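Local structure of pectate lyase 1 (Juniperus ashei, 1PXZ) at residues A[2-7]-A[217-222]; A[51-56]-A[61-66]; A[81-86]-A[146-151]; A[153-156]-A[160-163]. The protein cleaves galacturonan chains of pectin by calcium-dependent elimination, with low pectate lyase activity, and is the major allergen of mountain cedar pollen. One frame throughout, in Å; residues are numbered along the deposited sequence.

All four contacts lie in or against one parallel beta-helix, and three are nested along the chain inside the long loop that interaction 1 closes between residues 2-7 and 217-222. Interaction 4 lies in the core of the beta-helix and meets interaction 1 through Ile4 CG2 and Trp162 CZ2, 3.8 Å apart. Interactions 2 and 3 touch through Thr63 CG2 and Tyr85 O at 3.7 Å, although their centres are 16 Å apart. Segment 146-151 of interaction 3 carries Asp149, a calcium ligand by similarity, and runs on toward strand 153-156 of interaction 4, where the Met155 side chain lies about 7 Å from that of Asp177, another probable ligand.

Interaction 1: A[2-7]-A[217-222]; sequences NPIDSC and VAFNQF
Asn2 lays its side chain over one face of the Phe219 ring, and Pro3 and Ile4 close in on the same ring. The Asn2 amide is stacked on the aromatic plane, tilted by only 14°, with CG 4.0 Å above the Phe219 ring and shifted toward its rim. Asn2 CB makes a CH-pi contact, 4.1 Å from the Phe219 centroid, and Asn2 ND2 lies 3.7 Å from Phe219 CB. Two backbone amides grip the other end of the amide: Asn2 OD1 accepts from Ile4 N in the carbonyl plane and from Asp5 N, 2.9 Å away and above that plane. This capping bond precedes helix 5-9. With Asn2 CG tucked between the backbone N and the carbonyl carbon (chi1 68°), OD1 can turn back onto the chain while the amide lies nearly flat against the ring. Pro3 CD touches Phe219 CZ obliquely at 3.5 Å, while Ile4 CD1 reaches the ring edge at Phe219 CD2, 3.9 Å away. Phe219 itself has a left-handed backbone conformation between strands 214-218 and 221-222, at a corner of the parallel beta-helix. Asn2 ND2 is also held, by Asn189 OD1 of strand 185-195 and by Leu338 O. The amino-terminal segment thus lies across the outside of the beta-helix, with Ile4 against Ser188 of strand 185-195 and Cys7 tied to Cys24 by a disulfide.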
loop_
_atom_site.group_PDB
_atom_site.type_symbol
_atom_site.label_atom_id
_atom_site.label_comp_id
_atom_site.label_asym_id
_atom_site.label_seq_id
_atom_site.Cartn_x
_atom_site.Cartn_y
_atom_site.Cartn_z
ATOM N N ASN A 2 8.345 14.312 -7.109
ATOM C CA ASN A 2 8.258 13.141 -7.979
ATOM C C ASN A 2 7.030 13.321 -8.870
ATOM O O ASN A 2 6.323 14.302 -8.600
ATOM C CB ASN A 2 8.248 11.884 -7.120
ATOM C CG ASN A 2 7.021 11.671 -6.267
ATOM O OD1 ASN A 2 5.872 11.830 -6.681
ATOM N ND2 ASN A 2 7.315 11.265 -5.029
ATOM N N PRO A 3 6.828 12.491 -9.870
ATOM C CA PRO A 3 5.697 12.662 -10.794
ATOM C C PRO A 3 4.313 12.678 -10.162
ATOM O O PRO A 3 3.398 13.238 -10.773
ATOM C CB PRO A 3 5.785 11.413 -11.698
ATOM C CG PRO A 3 7.253 11.095 -11.713
ATOM C CD PRO A 3 7.685 11.340 -10.299
ATOM N N ILE A 4 4.133 12.061 -8.998
ATOM C CA ILE A 4 2.801 12.100 -8.363
ATOM C C ILE A 4 2.664 13.428 -7.645
ATOM O O ILE A 4 1.761 14.222 -7.871
ATOM C CB ILE A 4 2.587 10.932 -7.403
ATOM C CG1 ILE A 4 2.632 9.560 -8.103
ATOM C CG2 ILE A 4 1.288 11.108 -6.639
ATOM C CD1 ILE A 4 2.537 8.373 -7.160
ATOM N N ASP A 5 3.610 13.721 -6.754
ATOM C CA ASP A 5 3.447 14.921 -5.930
ATOM C C ASP A 5 3.492 16.181 -6.761
ATOM O O ASP A 5 2.900 17.213 -6.428
ATOM C CB ASP A 5 4.565 14.937 -4.890
ATOM C CG ASP A 5 4.341 13.990 -3.726
ATOM O OD1 ASP A 5 3.381 13.215 -3.719
ATOM O OD2 ASP A 5 5.137 14.020 -2.770
ATOM N N SER A 6 4.256 16.130 -7.866
ATOM C CA SER A 6 4.365 17.372 -8.646
ATOM C C SER A 6 3.009 17.836 -9.178
ATOM O O SER A 6 2.773 19.022 -9.378
ATOM C CB SER A 6 5.349 17.191 -9.814
ATOM O OG SER A 6 4.733 16.342 -10.777
ATOM N N CYS A 7 2.126 16.890 -9.380
ATOM C CA CYS A 7 0.811 17.093 -9.981
ATOM C C CYS A 7 -0.093 17.856 -9.028
ATOM O O CYS A 7 -0.874 18.678 -9.509
ATOM C CB CYS A 7 0.229 15.732 -10.358
ATOM S SG CYS A 7 -1.495 15.673 -10.898
ATOM N N VAL A 217 4.323 -0.329 -7.150
ATOM C CA VAL A 217 4.897 0.083 -5.847
ATOM C C VAL A 217 5.914 1.170 -6.134
ATOM O O VAL A 217 6.988 0.794 -6.650
ATOM C CB VAL A 217 5.527 -1.111 -5.121
ATOM C CG1 VAL A 217 6.204 -0.661 -3.819
ATOM C CG2 VAL A 217 4.478 -2.171 -4.843
ATOM N N ALA A 218 5.597 2.438 -5.853
ATOM C CA ALA A 218 6.478 3.521 -6.269
ATOM C C ALA A 218 6.725 4.640 -5.259
ATOM O O ALA A 218 5.812 5.091 -4.574
ATOM C CB ALA A 218 5.885 4.142 -7.536
ATOM N N PHE A 219 7.955 5.117 -5.217
ATOM C CA PHE A 219 8.377 6.271 -4.436
ATOM C C PHE A 219 8.195 6.056 -2.928
ATOM O O PHE A 219 7.993 7.024 -2.177
ATOM C CB PHE A 219 7.637 7.540 -4.868
ATOM C CG PHE A 219 7.556 7.726 -6.380
ATOM C CD1 PHE A 219 8.718 7.956 -7.089
ATOM C CD2 PHE A 219 6.335 7.676 -7.031
ATOM C CE1 PHE A 219 8.659 8.125 -8.474
ATOM C CE2 PHE A 219 6.269 7.813 -8.415
ATOM C CZ PHE A 219 7.441 8.024 -9.120
ATOM N N ASN A 220 8.282 4.821 -2.478
ATOM C CA ASN A 220 8.145 4.503 -1.059
ATOM C C ASN A 220 9.511 4.512 -0.378
ATOM O O ASN A 220 10.521 4.236 -1.031
ATOM C CB ASN A 220 7.494 3.139 -0.837
ATOM C CG ASN A 220 6.142 2.992 -1.501
ATOM O OD1 ASN A 220 5.987 2.360 -2.549
ATOM N ND2 ASN A 220 5.127 3.582 -0.881
ATOM N N GLN A 221 9.507 4.817 0.910
ATOM C CA GLN A 221 10.694 4.692 1.745
ATOM C C GLN A 221 10.551 3.389 2.519
ATOM O O GLN A 221 9.640 3.273 3.342
ATOM C CB GLN A 221 10.873 5.886 2.707
ATOM C CG GLN A 221 12.003 5.608 3.714
ATOM C CD GLN A 221 13.368 5.563 3.021
ATOM O OE1 GLN A 221 13.721 6.412 2.217
ATOM N NE2 GLN A 221 14.173 4.562 3.340
ATOM N N PHE A 222 11.409 2.403 2.264
ATOM C CA PHE A 222 11.334 1.133 2.969
ATOM C C PHE A 222 12.369 1.084 4.075
ATOM O O PHE A 222 13.569 0.866 3.819
ATOM C CB PHE A 222 11.575 -0.027 1.989
ATOM C CG PHE A 222 10.351 -0.326 1.142
ATOM C CD1 PHE A 222 9.207 -0.862 1.700
ATOM C CD2 PHE A 222 10.384 -0.070 -0.210
ATOM C CE1 PHE A 222 8.089 -1.149 0.924
ATOM C CE2 PHE A 222 9.263 -0.328 -1.006
ATOM C CZ PHE A 222 8.118 -0.841 -0.433
#

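Interaction 2: A[51-56]-A[61-66]; sequences VNPTPG and GATREK
Pro53 turns its ring toward Thr63 and Arg64, beside helix 58-63, in the first part of the parallel beta-helix of this pectate lyase, between strands 39-43 and 68-72. The tighter part lies within segment 61-66. Arg64 folds back on the preceding residue and gives a nearly straight hydrogen bond from NH2 to Thr63 OG1, 2.9 Å long with an N-H...O angle of 167°. Thr63 OG1 sits at the guanidinium edge, only 9° out of its plane. The Arg64 chain bends twice to get there, at chi2 and again at chi3, which curls the guanidinium back to Thr63 OG1. Its rotation is further fixed by a bond from NE to Tyr60 O, and it makes a cation-pi contact with the Tyr60 ring. The Thr63 hydroxyl is also bonded to Arg59 O, one turn earlier in the helix.

Across the segments the fit is much looser. Pro53 makes no hydrogen bond to segment 61-66, and the two segments bury just 57 Å² between them. Pro53 is itself buried, with Leu135 of strand 132-137 and the side chains of Arg59 and Tyr60 around it, whereas its chain neighbours Asn52 and Thr54 are exposed to solvent. A single carbon carries the meeting: Pro53 CG stands 4.2 Å from Thr63 OG1 and, approaching the guanidinium obliquely, 4.3 Å from Arg64 NH2.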
loop_
_atom_site.group_PDB
_atom_site.type_symbol
_atom_site.label_atom_id
_atom_site.label_comp_id
_atom_site.label_asym_id
_atom_site.label_seq_id
_atom_site.Cartn_x
_atom_site.Cartn_y
_atom_site.Cartn_z
ATOM N N VAL A 51 -21.346 -1.755 15.329
ATOM C CA VAL A 51 -22.585 -2.280 14.751
ATOM C C VAL A 51 -23.604 -1.195 14.427
ATOM O O VAL A 51 -24.629 -1.431 13.769
ATOM C CB VAL A 51 -23.256 -3.307 15.682
ATOM C CG1 VAL A 51 -22.405 -4.565 15.799
ATOM C CG2 VAL A 51 -23.533 -2.696 17.060
ATOM N N ASN A 52 -23.334 0.023 14.882
ATOM C CA ASN A 52 -24.300 1.114 14.749
ATOM C C ASN A 52 -23.537 2.424 14.882
ATOM O O ASN A 52 -23.715 3.155 15.861
ATOM C CB ASN A 52 -25.382 0.958 15.835
ATOM C CG ASN A 52 -26.636 1.737 15.549
ATOM O OD1 ASN A 52 -26.608 2.617 14.675
ATOM N ND2 ASN A 52 -27.762 1.490 16.214
ATOM N N PRO A 53 -22.652 2.716 13.928
ATOM C CA PRO A 53 -21.819 3.922 14.010
ATOM C C PRO A 53 -22.623 5.207 13.960
ATOM O O PRO A 53 -23.628 5.324 13.264
ATOM C CB PRO A 53 -20.916 3.811 12.776
ATOM C CG PRO A 53 -21.638 2.885 11.849
ATOM C CD PRO A 53 -22.378 1.906 12.727
ATOM N N THR A 54 -22.190 6.221 14.686
ATOM C CA THR A 54 -22.947 7.465 14.743
ATOM C C THR A 54 -22.301 8.584 13.933
ATOM O O THR A 54 -21.069 8.637 13.803
ATOM C CB THR A 54 -23.110 7.909 16.214
ATOM O OG1 THR A 54 -23.691 9.220 16.262
ATOM C CG2 THR A 54 -21.767 8.028 16.897
ATOM N N PRO A 55 -23.124 9.489 13.421
ATOM C CA PRO A 55 -22.642 10.624 12.626
ATOM C C PRO A 55 -21.495 11.347 13.308
ATOM O O PRO A 55 -21.548 11.590 14.522
ATOM C CB PRO A 55 -23.884 11.533 12.542
ATOM C CG PRO A 55 -25.002 10.525 12.518
ATOM C CD PRO A 55 -24.606 9.510 13.563
ATOM N N GLY A 56 -20.440 11.656 12.550
ATOM C CA GLY A 56 -19.307 12.322 13.172
ATOM C C GLY A 56 -18.150 11.369 13.407
ATOM O O GLY A 56 -17.029 11.838 13.614
ATOM N N GLY A 61 -18.635 7.613 8.456
ATOM C CA GLY A 61 -18.403 8.095 7.091
ATOM C C GLY A 61 -17.856 7.002 6.192
ATOM O O GLY A 61 -18.187 6.924 5.004
ATOM N N ALA A 62 -17.000 6.144 6.749
ATOM C CA ALA A 62 -16.353 5.115 5.917
ATOM C C ALA A 62 -17.336 4.077 5.412
ATOM O O ALA A 62 -17.090 3.416 4.409
ATOM C CB ALA A 62 -15.238 4.453 6.714
ATOM N N THR A 63 -18.491 3.888 6.078
ATOM C CA THR A 63 -19.409 2.852 5.641
ATOM C C THR A 63 -20.565 3.383 4.793
ATOM O O THR A 63 -21.421 2.585 4.382
ATOM C CB THR A 63 -20.036 2.107 6.850
ATOM O OG1 THR A 63 -20.573 3.083 7.752
ATOM C CG2 THR A 63 -18.969 1.322 7.602
ATOM N N ARG A 64 -20.625 4.686 4.533
ATOM C CA ARG A 64 -21.768 5.163 3.752
ATOM C C ARG A 64 -21.685 4.632 2.329
ATOM O O ARG A 64 -20.607 4.401 1.768
ATOM C CB ARG A 64 -21.845 6.689 3.727
ATOM C CG ARG A 64 -22.121 7.383 5.039
ATOM C CD ARG A 64 -23.353 6.897 5.797
ATOM N NE ARG A 64 -22.984 5.754 6.636
ATOM C CZ ARG A 64 -23.827 5.014 7.345
ATOM N NH1 ARG A 64 -25.138 5.259 7.366
ATOM N NH2 ARG A 64 -23.359 3.998 8.058
ATOM N N GLU A 65 -22.845 4.442 1.688
ATOM C CA GLU A 65 -22.810 4.065 0.275
ATOM C C GLU A 65 -22.430 5.260 -0.586
ATOM O O GLU A 65 -21.744 5.110 -1.598
ATOM C CB GLU A 65 -24.160 3.491 -0.172
ATOM C CG GLU A 65 -24.223 1.974 -0.191
ATOM C CD GLU A 65 -23.038 1.257 0.432
ATOM O OE1 GLU A 65 -22.973 1.132 1.687
ATOM O OE2 GLU A 65 -22.173 0.808 -0.369
ATOM N N LYS A 66 -22.845 6.483 -0.254
ATOM C CA LYS A 66 -22.473 7.571 -1.159
ATOM C C LYS A 66 -20.974 7.880 -1.116
ATOM O O LYS A 66 -20.292 7.547 -0.152
ATOM C CB LYS A 66 -23.269 8.827 -0.815
ATOM C CG LYS A 66 -22.873 9.427 0.532
ATOM C CD LYS A 66 -23.896 10.497 0.929
ATOM C CE LYS A 66 -23.239 11.861 1.012
ATOM N NZ LYS A 66 -24.200 12.985 0.879
#

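Interaction 3: A[81-86]-A[146-151]; sequences KMPLYV and HAQDGD
Gln148 packs its aliphatic chain on Pro83 and brings its amide near the tip of Tyr85. Segment 146-151 enters with His146, which is exposed and poorly ordered, and passes Ala147, whose CB points away from residues 81-86. At Gln148 the CB turns toward them. The Gln148 side chain crosses that of Pro83 at about a right angle, with Gln148 CG and Pro83 CG 4.0 Å apart; a bend at chi2 (-69°) then directs Gln148 CD onward, to 4.4 Å from Tyr85 OH. Phe109 of strand 108-111 touches Pro83, Tyr85 and Gln148, bridging the two sides, and the Gln148 backbone is bonded to Ser129. In the parallel beta-helix, strand 84-85 is the outermost strand of one sheet, and the loop leads into strand 153-156, two places along. Asp149 follows, an exposed residue that by similarity binds calcium together with Asp173 and Asp177. Gly150 then centres an inverse gamma turn, and its N is bonded to Asp173 OD2. At Asp151 the loop is fastened to the next turn, with Asp151 OD1 accepting from Gly174 N.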
loop_
_atom_site.group_PDB
_atom_site.type_symbol
_atom_site.label_atom_id
_atom_site.label_comp_id
_atom_site.label_asym_id
_atom_site.label_seq_id
_atom_site.Cartn_x
_atom_site.Cartn_y
_atom_site.Cartn_z
ATOM N N LYS A 81 -12.783 -0.672 17.609
ATOM C CA LYS A 81 -13.182 -1.809 18.426
ATOM C C LYS A 81 -13.305 -3.092 17.605
ATOM O O LYS A 81 -13.277 -4.177 18.176
ATOM C CB LYS A 81 -14.526 -1.574 19.106
ATOM C CG LYS A 81 -14.559 -0.461 20.148
ATOM C CD LYS A 81 -15.873 -0.549 20.903
ATOM C CE LYS A 81 -15.939 0.408 22.078
ATOM N NZ LYS A 81 -15.621 1.807 21.704
ATOM N N MET A 82 -13.468 -2.930 16.295
ATOM C CA MET A 82 -13.546 -4.042 15.364
ATOM C C MET A 82 -12.887 -3.640 14.040
ATOM O O MET A 82 -12.658 -2.443 13.851
ATOM C CB MET A 82 -15.002 -4.446 15.121
ATOM C CG MET A 82 -15.668 -5.074 16.348
ATOM S SD MET A 82 -15.018 -6.698 16.769
ATOM C CE MET A 82 -15.697 -7.688 15.434
ATOM N N PRO A 83 -12.593 -4.568 13.154
ATOM C CA PRO A 83 -12.053 -4.172 11.838
ATOM C C PRO A 83 -12.932 -3.117 11.172
ATOM O O PRO A 83 -14.159 -3.185 11.229
ATOM C CB PRO A 83 -12.131 -5.485 11.053
ATOM C CG PRO A 83 -11.942 -6.540 12.104
ATOM C CD PRO A 83 -12.740 -6.027 13.289
ATOM N N LEU A 84 -12.343 -2.088 10.588
ATOM C CA LEU A 84 -13.133 -1.075 9.907
ATOM C C LEU A 84 -13.186 -1.421 8.426
ATOM O O LEU A 84 -12.140 -1.324 7.779
ATOM C CB LEU A 84 -12.505 0.295 10.087
ATOM C CG LEU A 84 -13.073 1.422 9.223
ATOM C CD1 LEU A 84 -14.586 1.505 9.353
ATOM C CD2 LEU A 84 -12.419 2.745 9.602
ATOM N N TYR A 85 -14.363 -1.807 7.956
ATOM C CA TYR A 85 -14.557 -2.014 6.528
ATOM C C TYR A 85 -14.895 -0.686 5.863
ATOM O O TYR A 85 -15.829 0.001 6.283
ATOM C CB TYR A 85 -15.668 -3.041 6.314
ATOM C CG TYR A 85 -15.120 -4.417 6.596
ATOM C CD1 TYR A 85 -14.485 -5.118 5.580
ATOM C CD2 TYR A 85 -15.245 -4.968 7.861
ATOM C CE1 TYR A 85 -13.973 -6.378 5.815
ATOM C CE2 TYR A 85 -14.730 -6.231 8.094
ATOM C CZ TYR A 85 -14.105 -6.918 7.078
ATOM O OH TYR A 85 -13.594 -8.178 7.317
ATOM N N VAL A 86 -14.115 -0.337 4.854
ATOM C CA VAL A 86 -14.231 0.930 4.150
ATOM C C VAL A 86 -14.982 0.701 2.836
ATOM O O VAL A 86 -14.541 -0.086 1.981
ATOM C CB VAL A 86 -12.872 1.587 3.854
ATOM C CG1 VAL A 86 -13.082 2.888 3.068
ATOM C CG2 VAL A 86 -12.061 1.898 5.108
ATOM N N HIS A 146 -14.926 -12.878 10.960
ATOM C CA HIS A 146 -14.052 -13.747 11.760
ATOM C C HIS A 146 -12.906 -12.952 12.372
ATOM O O HIS A 146 -12.682 -11.793 12.015
ATOM C CB HIS A 146 -13.520 -14.889 10.899
ATOM C CG HIS A 146 -12.569 -14.513 9.806
ATOM N ND1 HIS A 146 -12.963 -14.173 8.532
ATOM C CD2 HIS A 146 -11.216 -14.440 9.776
ATOM C CE1 HIS A 146 -11.919 -13.896 7.772
ATOM N NE2 HIS A 146 -10.834 -14.050 8.513
ATOM N N ALA A 147 -12.159 -13.566 13.286
ATOM C CA ALA A 147 -10.943 -12.957 13.810
ATOM C C ALA A 147 -9.957 -12.612 12.703
ATOM O O ALA A 147 -9.643 -13.474 11.876
ATOM C CB ALA A 147 -10.289 -13.913 14.804
ATOM N N GLN A 148 -9.425 -11.390 12.648
ATOM C CA GLN A 148 -8.534 -11.065 11.532
ATOM C C GLN A 148 -7.108 -10.749 11.981
ATOM O O GLN A 148 -6.882 -10.253 13.070
ATOM C CB GLN A 148 -9.013 -9.837 10.756
ATOM C CG GLN A 148 -10.471 -9.817 10.354
ATOM C CD GLN A 148 -10.755 -10.856 9.287
ATOM O OE1 GLN A 148 -11.637 -11.693 9.474
ATOM N NE2 GLN A 148 -9.997 -10.766 8.201
ATOM N N ASP A 149 -6.134 -10.992 11.099
ATOM C CA ASP A 149 -4.753 -10.607 11.379
ATOM C C ASP A 149 -4.647 -9.109 11.662
ATOM O O ASP A 149 -5.433 -8.317 11.154
ATOM C CB ASP A 149 -3.847 -10.955 10.198
ATOM C CG ASP A 149 -3.395 -12.402 10.177
ATOM O OD1 ASP A 149 -3.921 -13.218 10.964
ATOM O OD2 ASP A 149 -2.496 -12.718 9.363
ATOM N N GLY A 150 -3.663 -8.727 12.452
ATOM C CA GLY A 150 -3.324 -7.354 12.754
ATOM C C GLY A 150 -2.538 -6.674 11.645
ATOM O O GLY A 150 -1.400 -6.246 11.846
ATOM N N ASP A 151 -3.156 -6.582 10.474
ATOM C CA ASP A 151 -2.582 -5.894 9.331
ATOM C C ASP A 151 -3.013 -4.439 9.333
ATOM O O ASP A 151 -4.154 -4.145 9.705
ATOM C CB ASP A 151 -3.026 -6.517 8.005
ATOM C CG ASP A 151 -2.622 -7.969 7.838
ATOM O OD1 ASP A 151 -1.562 -8.359 8.357
ATOM O OD2 ASP A 151 -3.374 -8.733 7.197
#

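Interaction 4: A[153-156]-A[160-163]; sequences ITMR and NAWI
Ile153 and Ile163 meet tip to tip, and so do Met155 and Ile163, across the interior of the parallel beta-helix. Strands 153-156 and 161-163 run nearly antiparallel, at 164°, but their axes stay 10.7 Å apart: they are successive walls of one coil facing each other through side chains, joined by a short connection with a corner at Asn160. Alternation along each strand sorts the residues, with Ile153, Met155, Ala161 and Ile163 pointing inward and Trp162 pointing away. Ile163 meets both isoleucine and methionine of the facing strand. One branch, CG2, meets Ile153 CD1 at 3.6 Å; the other extends through CG1 to CD1, which comes up against the methyl of Met155. That second meeting is tight, at 3.3 Å between Met155 CE and Ile163 CD1, closer than usual van der Waals contact. The methyl gets there because Met155 stretches out through chi2 (167°) and then bends at SD (chi3 -83°), swinging CE back alongside the strand toward Ile163. The extended part of the chain carries Met155 SD to the facing strand, 4.1 Å from Ala161 CB. The small alanine thus faces the sulfur while the longer isoleucine meets the methyl. Ile163 CD1 also approaches Ile153 CG2, at 3.9 Å.

Next to this layer, Met110 of strand 108-111 packs on Ile153 and Met155, and Ile176 of strand 174-179 packs on Met155 and Ile163. Ile185 of strand 185-195 adjoins Met155 and Ala161, while on the outer side Trp162 NE1 is bonded to Ser188 OG of that same strand.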
loop_
_atom_site.group_PDB
_atom_site.type_symbol
_atom_site.label_atom_id
_atom_site.label_comp_id
_atom_site.label_asym_id
_atom_site.label_seq_id
_atom_site.Cartn_x
_atom_site.Cartn_y
_atom_site.Cartn_z
ATOM N N ILE A 153 -3.426 -2.465 6.618
ATOM C CA ILE A 153 -4.361 -2.267 5.512
ATOM C C ILE A 153 -4.591 -3.595 4.828
ATOM O O ILE A 153 -3.596 -4.224 4.425
ATOM C CB ILE A 153 -3.784 -1.245 4.514
ATOM C CG1 ILE A 153 -3.598 0.163 5.083
ATOM C CG2 ILE A 153 -4.643 -1.215 3.254
ATOM C CD1 ILE A 153 -2.864 1.131 4.180
ATOM N N THR A 154 -5.843 -4.018 4.719
ATOM C CA THR A 154 -6.085 -5.324 4.084
ATOM C C THR A 154 -7.026 -5.163 2.902
ATOM O O THR A 154 -8.055 -4.513 3.101
ATOM C CB THR A 154 -6.701 -6.324 5.078
ATOM O OG1 THR A 154 -5.767 -6.572 6.132
ATOM C CG2 THR A 154 -6.969 -7.659 4.396
ATOM N N MET A 155 -6.692 -5.717 1.741
ATOM C CA MET A 155 -7.575 -5.609 0.576
ATOM C C MET A 155 -7.902 -7.006 0.052
ATOM O O MET A 155 -6.976 -7.777 -0.226
ATOM C CB MET A 155 -6.958 -4.761 -0.539
ATOM C CG MET A 155 -6.877 -3.271 -0.195
ATOM S SD MET A 155 -5.803 -2.396 -1.380
ATOM C CE MET A 155 -4.245 -2.796 -0.569
ATOM N N ARG A 156 -9.196 -7.314 -0.050
ATOM C CA ARG A 156 -9.658 -8.599 -0.565
ATOM C C ARG A 156 -10.617 -8.328 -1.719
ATOM O O ARG A 156 -11.643 -7.673 -1.508
ATOM C CB ARG A 156 -10.343 -9.409 0.523
ATOM C CG ARG A 156 -10.788 -10.797 0.128
ATOM C CD ARG A 156 -11.452 -11.502 1.298
ATOM N NE ARG A 156 -12.797 -11.984 1.109
ATOM C CZ ARG A 156 -13.746 -11.801 0.220
ATOM N NH1 ARG A 156 -13.614 -11.011 -0.838
ATOM N NH2 ARG A 156 -14.913 -12.432 0.373
ATOM N N ASN A 160 -8.882 -0.805 -8.224
ATOM C CA ASN A 160 -8.789 0.648 -8.312
ATOM C C ASN A 160 -8.624 1.205 -6.905
ATOM O O ASN A 160 -9.542 1.809 -6.364
ATOM C CB ASN A 160 -10.030 1.251 -8.983
ATOM C CG ASN A 160 -10.061 0.884 -10.457
ATOM O OD1 ASN A 160 -9.015 0.912 -11.105
ATOM N ND2 ASN A 160 -11.230 0.543 -10.968
ATOM N N ALA A 161 -7.452 0.993 -6.320
ATOM C CA ALA A 161 -7.222 1.557 -4.990
ATOM C C ALA A 161 -5.845 2.200 -4.943
ATOM O O ALA A 161 -4.951 1.783 -5.693
ATOM C CB ALA A 161 -7.363 0.485 -3.916
ATOM N N TRP A 162 -5.688 3.206 -4.093
ATOM C CA TRP A 162 -4.451 3.983 -4.061
ATOM C C TRP A 162 -4.085 4.203 -2.590
ATOM O O TRP A 162 -4.873 4.828 -1.884
ATOM C CB TRP A 162 -4.654 5.291 -4.798
ATOM C CG TRP A 162 -3.466 6.178 -4.974
ATOM C CD1 TRP A 162 -2.135 5.830 -4.909
ATOM C CD2 TRP A 162 -3.508 7.577 -5.256
ATOM N NE1 TRP A 162 -1.362 6.956 -5.135
ATOM C CE2 TRP A 162 -2.184 8.037 -5.348
ATOM C CE3 TRP A 162 -4.574 8.481 -5.431
ATOM C CZ2 TRP A 162 -1.883 9.372 -5.613
ATOM C CZ3 TRP A 162 -4.260 9.809 -5.697
ATOM C CH2 TRP A 162 -2.940 10.246 -5.785
ATOM N N ILE A 163 -2.939 3.671 -2.210
ATOM C CA ILE A 163 -2.441 3.859 -0.832
ATOM C C ILE A 163 -1.249 4.801 -0.898
ATOM O O ILE A 163 -0.206 4.381 -1.410
ATOM C CB ILE A 163 -2.113 2.487 -0.251
ATOM C CG1 ILE A 163 -3.362 1.569 -0.232
ATOM C CG2 ILE A 163 -1.476 2.558 1.132
ATOM C CD1 ILE A 163 -2.898 0.142 0.017
#